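Local coordinates for protein angiotensin-converting enzyme (Anopheles gambiae, PDB 6S1Y) that probably hydrolyses peptides as a zinc metallopeptidase of the angiotensin-converting enzyme family, at residues P472-E477 / S599-S604; Q158-T163 / D479-A484; E269-D274 / G405-Y410. All coordinates share one frame; numbering follows the deposited sequence.

Contact 1. Residues P472-E477 / S599-S604; sequences PVVRTE and SQKCVS
Lys601, Cys602 and Val603 run parallel to Val474, Arg475 and Thr476, forming a short, weakly bonded two-stranded parallel sheet that joins the last modelled residues to strand 475-476. Just ahead of it, Ser599 OG accepts from Lys601 N (3.1 Å), an ST turn; the same hydroxyl also bonds Glu470. Lys601 O then takes a nearly straight bond from Arg475 N (2.8 Å, 177° at the hydrogen). The lysine side chain bends at chi2 (-68°), laying Lys601 CD 3.8 Å from Val473 O, and Val474 CG2 comes against this same CD, the two side chains crossing at about a right angle. At Cys602 the CA-H group approaches Arg475 O, with 3.3 Å between Cys602 CA and that oxygen. SG stands anti to the backbone N (chi1 -167°), on the sheet face shared with Arg475 CB, and forms the disulfide with Cys457 of helix 455-467. Val603 N donates to Arg475 O at 3.0 Å, while the arginine guanidinium leads away to Asp481 and Asn161. Val603 CG2 packs obliquely on Val474 CG1 at 3.7 Å. Last comes Ser604, beside Glu477. The Glu477 carboxylate accepts from the backbone N of Asn456 and Cys457; towards the serine there is packing and no hydrogen bond, with Ser604 OG 3.8 Å from Glu477 CG.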
loop_
_atom_site.group_PDB
_atom_site.type_symbol
_atom_site.label_atom_id
_atom_site.label_comp_id
_atom_site.label_asym_id
_atom_site.label_seq_id
_atom_site.Cartn_x
_atom_site.Cartn_y
_atom_site.Cartn_z
ATOM N N PRO A 472 -21.851 -8.577 -0.338
ATOM C CA PRO A 472 -23.261 -8.274 -0.083
ATOM C C PRO A 472 -24.240 -9.223 -0.758
ATOM O O PRO A 472 -25.445 -9.148 -0.481
ATOM C CB PRO A 472 -23.397 -6.868 -0.670
ATOM C CG PRO A 472 -22.482 -6.944 -1.875
ATOM C CD PRO A 472 -21.290 -7.724 -1.401
ATOM N N VAL A 473 -23.778 -10.066 -1.678
ATOM C CA VAL A 473 -24.613 -11.024 -2.389
ATOM C C VAL A 473 -23.839 -12.335 -2.429
ATOM O O VAL A 473 -22.624 -12.370 -2.220
ATOM C CB VAL A 473 -24.945 -10.584 -3.826
ATOM C CG1 VAL A 473 -25.766 -9.292 -3.839
ATOM C CG2 VAL A 473 -23.649 -10.433 -4.621
ATOM N N VAL A 474 -24.545 -13.411 -2.762
ATOM C CA VAL A 474 -23.898 -14.703 -2.906
ATOM C C VAL A 474 -22.998 -14.691 -4.131
ATOM O O VAL A 474 -23.415 -14.261 -5.210
ATOM C CB VAL A 474 -24.959 -15.811 -2.999
ATOM C CG1 VAL A 474 -24.319 -17.152 -3.311
ATOM C CG2 VAL A 474 -25.755 -15.877 -1.698
ATOM N N ARG A 475 -21.756 -15.142 -3.962
ATOM C CA ARG A 475 -20.816 -15.360 -5.059
ATOM C C ARG A 475 -20.638 -16.861 -5.299
ATOM O O ARG A 475 -20.946 -17.689 -4.433
ATOM C CB ARG A 475 -19.447 -14.709 -4.771
ATOM C CG ARG A 475 -19.503 -13.226 -4.323
ATOM C CD ARG A 475 -20.085 -12.294 -5.374
ATOM N NE ARG A 475 -19.132 -11.962 -6.422
ATOM C CZ ARG A 475 -19.460 -11.402 -7.575
ATOM N NH1 ARG A 475 -20.738 -11.150 -7.840
ATOM N NH2 ARG A 475 -18.521 -11.110 -8.472
ATOM N N THR A 476 -20.104 -17.208 -6.474
ATOM C CA THR A 476 -19.864 -18.598 -6.850
ATOM C C THR A 476 -18.495 -18.710 -7.511
ATOM O O THR A 476 -17.797 -17.703 -7.715
ATOM C CB THR A 476 -20.948 -19.126 -7.806
ATOM O OG1 THR A 476 -20.811 -18.485 -9.084
ATOM C CG2 THR A 476 -22.350 -18.869 -7.237
ATOM N N GLU A 477 -18.113 -19.940 -7.885
ATOM C CA GLU A 477 -16.880 -20.117 -8.641
ATOM C C GLU A 477 -16.994 -19.602 -10.071
ATOM O O GLU A 477 -15.969 -19.480 -10.742
ATOM C CB GLU A 477 -16.457 -21.569 -8.655
ATOM C CG GLU A 477 -15.892 -22.037 -7.312
ATOM C CD GLU A 477 -14.635 -21.275 -6.918
ATOM O OE1 GLU A 477 -14.028 -20.613 -7.798
ATOM O OE2 GLU A 477 -14.258 -21.322 -5.737
ATOM N N SER A 599 -18.546 -16.964 6.950
ATOM C CA SER A 599 -19.440 -16.471 5.911
ATOM C C SER A 599 -20.036 -17.616 5.096
ATOM O O SER A 599 -19.366 -18.599 4.793
ATOM C CB SER A 599 -18.700 -15.523 4.975
ATOM O OG SER A 599 -19.586 -15.057 3.972
ATOM N N GLN A 600 -21.294 -17.449 4.701
ATOM C CA GLN A 600 -21.969 -18.360 3.786
ATOM C C GLN A 600 -22.182 -17.723 2.418
ATOM O O GLN A 600 -23.010 -18.196 1.640
ATOM C CB GLN A 600 -23.314 -18.791 4.373
ATOM C CG GLN A 600 -23.192 -19.565 5.687
ATOM C CD GLN A 600 -24.538 -19.785 6.367
ATOM O OE1 GLN A 600 -25.456 -18.964 6.260
ATOM N NE2 GLN A 600 -24.650 -20.880 7.087
ATOM N N LYS A 601 -21.447 -16.665 2.104
ATOM C CA LYS A 601 -21.712 -15.892 0.909
ATOM C C LYS A 601 -20.921 -16.337 -0.318
ATOM O O LYS A 601 -20.909 -15.610 -1.318
ATOM C CB LYS A 601 -21.440 -14.421 1.190
ATOM C CG LYS A 601 -22.534 -13.738 1.997
ATOM C CD LYS A 601 -23.810 -13.638 1.183
ATOM C CE LYS A 601 -24.849 -12.752 1.842
ATOM N NZ LYS A 601 -25.068 -13.187 3.246
ATOM N N CYS A 602 -20.258 -17.489 -0.279
ATOM C CA CYS A 602 -19.590 -18.040 -1.459
ATOM C C CYS A 602 -19.837 -19.540 -1.516
ATOM O O CYS A 602 -19.498 -20.257 -0.572
ATOM C CB CYS A 602 -18.080 -17.753 -1.455
ATOM S SG CYS A 602 -17.250 -18.092 -3.074
ATOM N N VAL A 603 -20.370 -19.999 -2.650
ATOM C CA VAL A 603 -20.942 -21.336 -2.823
ATOM C C VAL A 603 -20.127 -22.109 -3.853
ATOM O O VAL A 603 -19.856 -21.596 -4.945
ATOM C CB VAL A 603 -22.410 -21.239 -3.285
ATOM C CG1 VAL A 603 -22.971 -22.612 -3.630
ATOM C CG2 VAL A 603 -23.247 -20.566 -2.225
ATOM N N SER A 604 -19.750 -23.335 -3.509
ATOM C CA SER A 604 -19.082 -24.260 -4.441
ATOM C C SER A 604 -19.992 -25.459 -4.731
ATOM O O SER A 604 -19.819 -26.166 -5.735
ATOM C CB SER A 604 -17.745 -24.751 -3.876
ATOM O OG SER A 604 -16.740 -23.751 -3.981
#

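Contact 2. Residues Q158-T163 / D479-A484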
loop_
_atom_site.group_PDB
_atom_site.type_symbol
_atom_site.label_atom_id
_atom_site.label_comp_id
_atom_site.label_asym_id
_atom_site.label_seq_id
_atom_site.Cartn_x
_atom_site.Cartn_y
_atom_site.Cartn_z
ATOM N N GLN A 158 -21.641 -4.349 -9.710
ATOM C CA GLN A 158 -21.118 -3.844 -10.976
ATOM C C GLN A 158 -19.598 -3.901 -11.010
ATOM O O GLN A 158 -19.000 -4.408 -11.968
ATOM C CB GLN A 158 -21.585 -2.410 -11.191
ATOM C CG GLN A 158 -23.068 -2.296 -11.485
ATOM C CD GLN A 158 -23.403 -2.700 -12.896
ATOM O OE1 GLN A 158 -22.696 -2.337 -13.854
ATOM N NE2 GLN A 158 -24.486 -3.446 -13.048
ATOM N N TRP A 159 -18.951 -3.378 -9.968
ATOM C CA TRP A 159 -17.497 -3.285 -9.979
ATOM C C TRP A 159 -16.856 -4.662 -10.099
ATOM O O TRP A 159 -15.993 -4.886 -10.960
ATOM C CB TRP A 159 -16.989 -2.578 -8.716
ATOM C CG TRP A 159 -15.485 -2.608 -8.660
ATOM C CD1 TRP A 159 -14.700 -3.421 -7.894
ATOM C CD2 TRP A 159 -14.583 -1.817 -9.452
ATOM N NE1 TRP A 159 -13.367 -3.188 -8.155
ATOM C CE2 TRP A 159 -13.272 -2.199 -9.097
ATOM C CE3 TRP A 159 -14.763 -0.812 -10.417
ATOM C CZ2 TRP A 159 -12.150 -1.614 -9.672
ATOM C CZ3 TRP A 159 -13.654 -0.240 -10.987
ATOM C CH2 TRP A 159 -12.359 -0.649 -10.623
ATOM N N TYR A 160 -17.246 -5.591 -9.222
ATOM C CA TYR A 160 -16.619 -6.905 -9.168
ATOM C C TYR A 160 -16.952 -7.730 -10.408
ATOM O O TYR A 160 -16.106 -8.481 -10.898
ATOM C CB TYR A 160 -17.060 -7.637 -7.885
ATOM C CG TYR A 160 -16.289 -7.255 -6.637
ATOM C CD1 TYR A 160 -16.578 -6.062 -5.929
ATOM C CD2 TYR A 160 -15.236 -8.037 -6.187
ATOM C CE1 TYR A 160 -15.828 -5.680 -4.801
ATOM C CE2 TYR A 160 -14.483 -7.665 -5.056
ATOM C CZ TYR A 160 -14.795 -6.509 -4.365
ATOM O OH TYR A 160 -14.062 -6.201 -3.257
ATOM N N ASN A 161 -18.175 -7.617 -10.933
ATOM C CA ASN A 161 -18.506 -8.366 -12.145
ATOM C C ASN A 161 -17.664 -7.887 -13.334
ATOM O O ASN A 161 -17.362 -8.671 -14.230
ATOM C CB ASN A 161 -20.009 -8.267 -12.463
ATOM C CG ASN A 161 -20.861 -9.293 -11.673
ATOM O OD1 ASN A 161 -20.532 -9.656 -10.524
ATOM N ND2 ASN A 161 -21.960 -9.761 -12.278
ATOM N N ALA A 162 -17.241 -6.627 -13.339
ATOM C CA ALA A 162 -16.509 -6.064 -14.461
ATOM C C ALA A 162 -14.994 -6.220 -14.349
ATOM O O ALA A 162 -14.320 -6.317 -15.389
ATOM C CB ALA A 162 -16.850 -4.573 -14.604
ATOM N N THR A 163 -14.430 -6.247 -13.139
ATOM C CA THR A 163 -12.983 -6.254 -12.995
ATOM C C THR A 163 -12.442 -7.589 -12.510
ATOM O O THR A 163 -11.217 -7.743 -12.430
ATOM C CB THR A 163 -12.505 -5.130 -12.045
ATOM O OG1 THR A 163 -13.053 -5.297 -10.722
ATOM C CG2 THR A 163 -12.906 -3.779 -12.595
ATOM N N ASP A 479 -17.936 -16.539 -10.531
ATOM C CA ASP A 479 -17.290 -15.272 -10.247
ATOM C C ASP A 479 -15.809 -15.521 -9.997
ATOM O O ASP A 479 -15.395 -16.646 -9.707
ATOM C CB ASP A 479 -17.918 -14.595 -9.032
ATOM C CG ASP A 479 -19.425 -14.482 -9.151
ATOM O OD1 ASP A 479 -19.902 -13.944 -10.174
ATOM O OD2 ASP A 479 -20.138 -14.956 -8.231
ATOM N N PHE A 480 -15.003 -14.465 -10.147
ATOM C CA PHE A 480 -13.585 -14.581 -9.783
ATOM C C PHE A 480 -13.105 -13.193 -9.329
ATOM O O PHE A 480 -12.673 -12.368 -10.135
ATOM C CB PHE A 480 -12.750 -15.121 -10.930
ATOM C CG PHE A 480 -11.277 -15.128 -10.634
ATOM C CD1 PHE A 480 -10.793 -15.790 -9.541
ATOM C CD2 PHE A 480 -10.395 -14.456 -11.435
ATOM C CE1 PHE A 480 -9.450 -15.786 -9.249
ATOM C CE2 PHE A 480 -9.046 -14.458 -11.155
ATOM C CZ PHE A 480 -8.572 -15.123 -10.059
ATOM N N ASP A 481 -13.161 -12.970 -8.032
ATOM C CA ASP A 481 -13.177 -11.625 -7.487
ATOM C C ASP A 481 -11.833 -11.004 -7.106
ATOM O O ASP A 481 -11.745 -9.775 -7.018
ATOM C CB ASP A 481 -14.121 -11.631 -6.274
ATOM C CG ASP A 481 -15.575 -11.808 -6.680
ATOM O OD1 ASP A 481 -15.948 -11.172 -7.698
ATOM O OD2 ASP A 481 -16.334 -12.568 -6.001
ATOM N N PRO A 482 -10.772 -11.777 -6.910
ATOM C CA PRO A 482 -9.470 -11.180 -6.501
ATOM C C PRO A 482 -8.980 -10.075 -7.421
ATOM O O PRO A 482 -8.413 -9.081 -6.937
ATOM C CB PRO A 482 -8.517 -12.386 -6.524
ATOM C CG PRO A 482 -9.440 -13.512 -6.121
ATOM C CD PRO A 482 -10.725 -13.253 -6.848
ATOM N N PRO A 483 -9.142 -10.191 -8.741
ATOM C CA PRO A 483 -8.583 -9.144 -9.628
ATOM C C PRO A 483 -9.301 -7.799 -9.532
ATOM O O PRO A 483 -8.806 -6.817 -10.093
ATOM C CB PRO A 483 -8.724 -9.746 -11.039
ATOM C CG PRO A 483 -8.879 -11.222 -10.803
ATOM C CD PRO A 483 -9.653 -11.336 -9.508
ATOM N N ALA A 484 -10.453 -7.738 -8.856
ATOM C CA ALA A 484 -11.141 -6.486 -8.585
ATOM C C ALA A 484 -10.335 -5.548 -7.697
ATOM O O ALA A 484 -10.779 -4.436 -7.419
ATOM C CB ALA A 484 -12.493 -6.765 -7.926
HETATM O O HOH W 1 -15.930 -11.644 -10.554
#
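Ala484 O is gripped by two indoles: Trp159 NE1 donates to it at 3.0 Å (162° at the hydrogen), and Trp253 NE1 is its second donor. Trp159 NE1 arrives in the carbonyl plane on a lone pair, and the oxygen lies only 6° out of the indole plane. Trp159 CG is anti to the backbone N (chi1 174°), and the ring's pyrrole edge faces the alanine. Ala484 CB sits over one face of the Tyr160 ring, a CH-pi contact 3.9 Å from the ring centroid, nearest to the CD2 side. Thr163 OG1 presses on the same methyl, 3.2 Å from Ala484 CB, while donating back to Trp159 O, which also receives Thr163 N. Asp481 brings its carboxylate to the edge of the Tyr160 ring, OD1 3.6 Å from Tyr160 CD2, the two planes nearly perpendicular. A water joins the helix carbonyl Tyr160 O to the loop, donating also to Asp481 OD1 and accepting from Phe480 N. Arg475 and Trp460 NE1 engage Asp481 too. The Trp159 side chain lies about 11 Å from the bound gamma-glutamyl ligand, near its pocket but outside it. The C-terminal turn of helix 149-163 is joined to the loop and 3-10 turn between strand 475-476 and helix 486-489, with helix 135-145 packing on Trp159 and helices 431-447 and 455-467 on Pro482.

Contact 3. Residues E269-D274 / G405-Y410; sequences EKKLLD and GLLKDY
Leu273 and Leu407 make the tight part of this loop-to-loop contact, their CD2 methyls only 3.5 Å apart, closer than usual for two carbons. The side chains cross obliquely, and both residues are buried: Leu273 also touches Pro398 and Gln420, and Leu407 leans on Leu401 of helix 398-403. The other methyl of Leu407 turns to the residues before Leu273, with Leu407 CD1 3.9 Å from Leu272 O.

Lys271 carries the contact from this apolar centre out to its looser side. Its CG is anti to the backbone N (chi1 -170°); Lys271 CG stands over one face of the Tyr410 ring, shifted toward the ring's own CG and CD1 atoms, 3.9 Å from the ring centroid. The two side chains cross at about a right angle in this CH-pi contact. The bend at chi2 (76°) turns CD toward Tyr410 CB, and the rest of the chain is extended, sliding past Leu407 in the opposite direction until Lys271 CE meets Leu407 CD1 at 3.6 Å. Lys271 NZ remains 4.0 Å from Lys408 O, without a bond. A water instead joins Lys271 NZ (3.1 Å) to the backbone Lys408 N (2.9 Å), accepting from both.

The 405-410 loop starts at the Schellman motif ending helix 398-403; farther along the loop, Asp409 OD1 accepts from Tyr410 N, while Lys271 O bonds Asn419 of helix 414-429. No direct hydrogen bond spans the two segments. Direct cohesion rests on methyl packing and on the lysine's aliphatic stem against the aromatic face, supplemented by one water bridge; with its charge directed to water, Lys271 meets the ring by CH-pi contact, not as a cation-pi partner.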
loop_
_atom_site.group_PDB
_atom_site.type_symbol
_atom_site.label_atom_id
_atom_site.label_comp_id
_atom_site.label_asym_id
_atom_site.label_seq_id
_atom_site.Cartn_x
_atom_site.Cartn_y
_atom_site.Cartn_z
ATOM N N GLU A 269 -21.535 13.894 18.934
ATOM C CA GLU A 269 -21.716 15.312 19.212
ATOM C C GLU A 269 -20.528 15.910 19.954
ATOM O O GLU A 269 -20.643 17.004 20.499
ATOM C CB GLU A 269 -23.017 15.532 19.978
ATOM C CG GLU A 269 -24.258 15.110 19.178
ATOM C CD GLU A 269 -24.176 15.516 17.692
ATOM O OE1 GLU A 269 -23.901 16.698 17.421
ATOM O OE2 GLU A 269 -24.356 14.637 16.798
ATOM N N LYS A 270 -19.389 15.215 19.985
ATOM C CA LYS A 270 -18.128 15.798 20.418
ATOM C C LYS A 270 -17.231 15.985 19.198
ATOM O O LYS A 270 -17.479 15.413 18.133
ATOM C CB LYS A 270 -17.435 14.931 21.457
ATOM C CG LYS A 270 -18.169 14.885 22.790
ATOM C CD LYS A 270 -17.652 15.938 23.743
ATOM C CE LYS A 270 -18.491 16.018 24.988
ATOM N NZ LYS A 270 -17.838 15.366 26.147
ATOM N N LYS A 271 -16.198 16.811 19.356
ATOM C CA LYS A 271 -15.349 17.167 18.235
ATOM C C LYS A 271 -14.947 15.931 17.444
ATOM O O LYS A 271 -14.521 14.918 18.003
ATOM C CB LYS A 271 -14.099 17.903 18.722
ATOM C CG LYS A 271 -13.299 18.499 17.605
ATOM C CD LYS A 271 -13.980 19.753 17.094
ATOM C CE LYS A 271 -13.317 20.271 15.828
ATOM N NZ LYS A 271 -14.010 21.465 15.326
ATOM N N LEU A 272 -15.090 16.036 16.129
ATOM C CA LEU A 272 -14.667 15.032 15.167
ATOM C C LEU A 272 -13.478 15.565 14.362
ATOM O O LEU A 272 -13.180 16.761 14.361
ATOM C CB LEU A 272 -15.833 14.668 14.246
ATOM C CG LEU A 272 -17.062 14.163 15.001
ATOM C CD1 LEU A 272 -18.167 13.780 14.042
ATOM C CD2 LEU A 272 -16.729 12.958 15.876
ATOM N N LEU A 273 -12.787 14.660 13.686
ATOM C CA LEU A 273 -11.484 14.962 13.112
ATOM C C LEU A 273 -11.418 14.708 11.609
ATOM O O LEU A 273 -10.377 14.274 11.110
ATOM C CB LEU A 273 -10.402 14.151 13.823
ATOM C CG LEU A 273 -10.256 14.470 15.307
ATOM C CD1 LEU A 273 -9.512 13.324 15.965
ATOM C CD2 LEU A 273 -9.536 15.784 15.516
ATOM N N ASP A 274 -12.509 14.941 10.887
ATOM C CA ASP A 274 -12.479 14.977 9.428
ATOM C C ASP A 274 -12.378 16.444 8.986
ATOM O O ASP A 274 -13.318 17.224 9.168
ATOM C CB ASP A 274 -13.709 14.312 8.817
ATOM C CG ASP A 274 -13.604 14.177 7.304
ATOM O OD1 ASP A 274 -12.610 14.687 6.735
ATOM O OD2 ASP A 274 -14.507 13.550 6.690
ATOM N N GLY A 405 -4.100 25.035 10.732
ATOM C CA GLY A 405 -5.364 25.710 10.599
ATOM C C GLY A 405 -6.496 24.881 10.052
ATOM O O GLY A 405 -7.544 25.448 9.719
ATOM N N LEU A 406 -6.334 23.557 9.952
ATOM C CA LEU A 406 -7.389 22.733 9.389
ATOM C C LEU A 406 -8.385 22.265 10.431
ATOM O O LEU A 406 -9.435 21.731 10.069
ATOM C CB LEU A 406 -6.813 21.517 8.686
ATOM C CG LEU A 406 -6.249 21.807 7.308
ATOM C CD1 LEU A 406 -5.415 20.651 6.828
ATOM C CD2 LEU A 406 -7.353 22.115 6.312
ATOM N N LEU A 407 -8.080 22.458 11.708
ATOM C CA LEU A 407 -8.948 22.047 12.803
ATOM C C LEU A 407 -9.148 23.249 13.710
ATOM O O LEU A 407 -8.180 23.799 14.240
ATOM C CB LEU A 407 -8.334 20.870 13.557
ATOM C CG LEU A 407 -9.207 20.089 14.536
ATOM C CD1 LEU A 407 -10.415 19.484 13.863
ATOM C CD2 LEU A 407 -8.338 19.019 15.189
ATOM N N LYS A 408 -10.394 23.688 13.849
ATOM C CA LYS A 408 -10.701 24.795 14.742
ATOM C C LYS A 408 -10.509 24.358 16.190
ATOM O O LYS A 408 -10.577 23.171 16.526
ATOM C CB LYS A 408 -12.133 25.281 14.519
ATOM C CG LYS A 408 -12.442 25.660 13.063
ATOM C CD LYS A 408 -11.581 26.831 12.600
ATOM C CE LYS A 408 -10.982 26.581 11.215
ATOM N NZ LYS A 408 -9.872 27.548 10.886
ATOM N N ASP A 409 -10.263 25.332 17.058
ATOM C CA ASP A 409 -9.997 24.991 18.445
ATOM C C ASP A 409 -11.263 24.441 19.099
ATOM O O ASP A 409 -12.386 24.681 18.653
ATOM C CB ASP A 409 -9.475 26.199 19.219
ATOM C CG ASP A 409 -8.484 25.801 20.307
ATOM O OD1 ASP A 409 -8.461 24.608 20.687
ATOM O OD2 ASP A 409 -7.719 26.672 20.776
ATOM N N TYR A 410 -11.063 23.678 20.164
ATOM C CA TYR A 410 -12.165 23.000 20.828
ATOM C C TYR A 410 -11.694 22.595 22.216
ATOM O O TYR A 410 -10.493 22.447 22.463
ATOM C CB TYR A 410 -12.605 21.764 20.032
ATOM C CG TYR A 410 -11.466 20.785 19.905
ATOM C CD1 TYR A 410 -10.571 20.865 18.842
ATOM C CD2 TYR A 410 -11.243 19.825 20.881
ATOM C CE1 TYR A 410 -9.495 19.994 18.738
ATOM C CE2 TYR A 410 -10.174 18.944 20.785
ATOM C CZ TYR A 410 -9.302 19.031 19.708
ATOM O OH TYR A 410 -8.240 18.152 19.625
HETATM O O HOH W 2 -12.687 22.390 12.732
#

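Contacts 1 and 2 use neighbouring segments, 472-477 and 479-484, and meet through Arg475, which leaves the surface sheet of contact 1 to form a salt bridge with Asp481 and a probable hydrogen bond with Asn161 of contact 2. Contact 1 is a surface pairing held by two backbone bonds, with a disulfide tying its 599-604 side to helix 455-467; contact 2 is buried, and its carbonyl and carboxylate oxygens are met by indole N-H groups, a water and the arginine. Contact 3 stands apart, its nearest atoms about 22 Å from contact 2 and about 23 Å from contact 1. Only partly buried, it joins two loops through side chains and one bridging water.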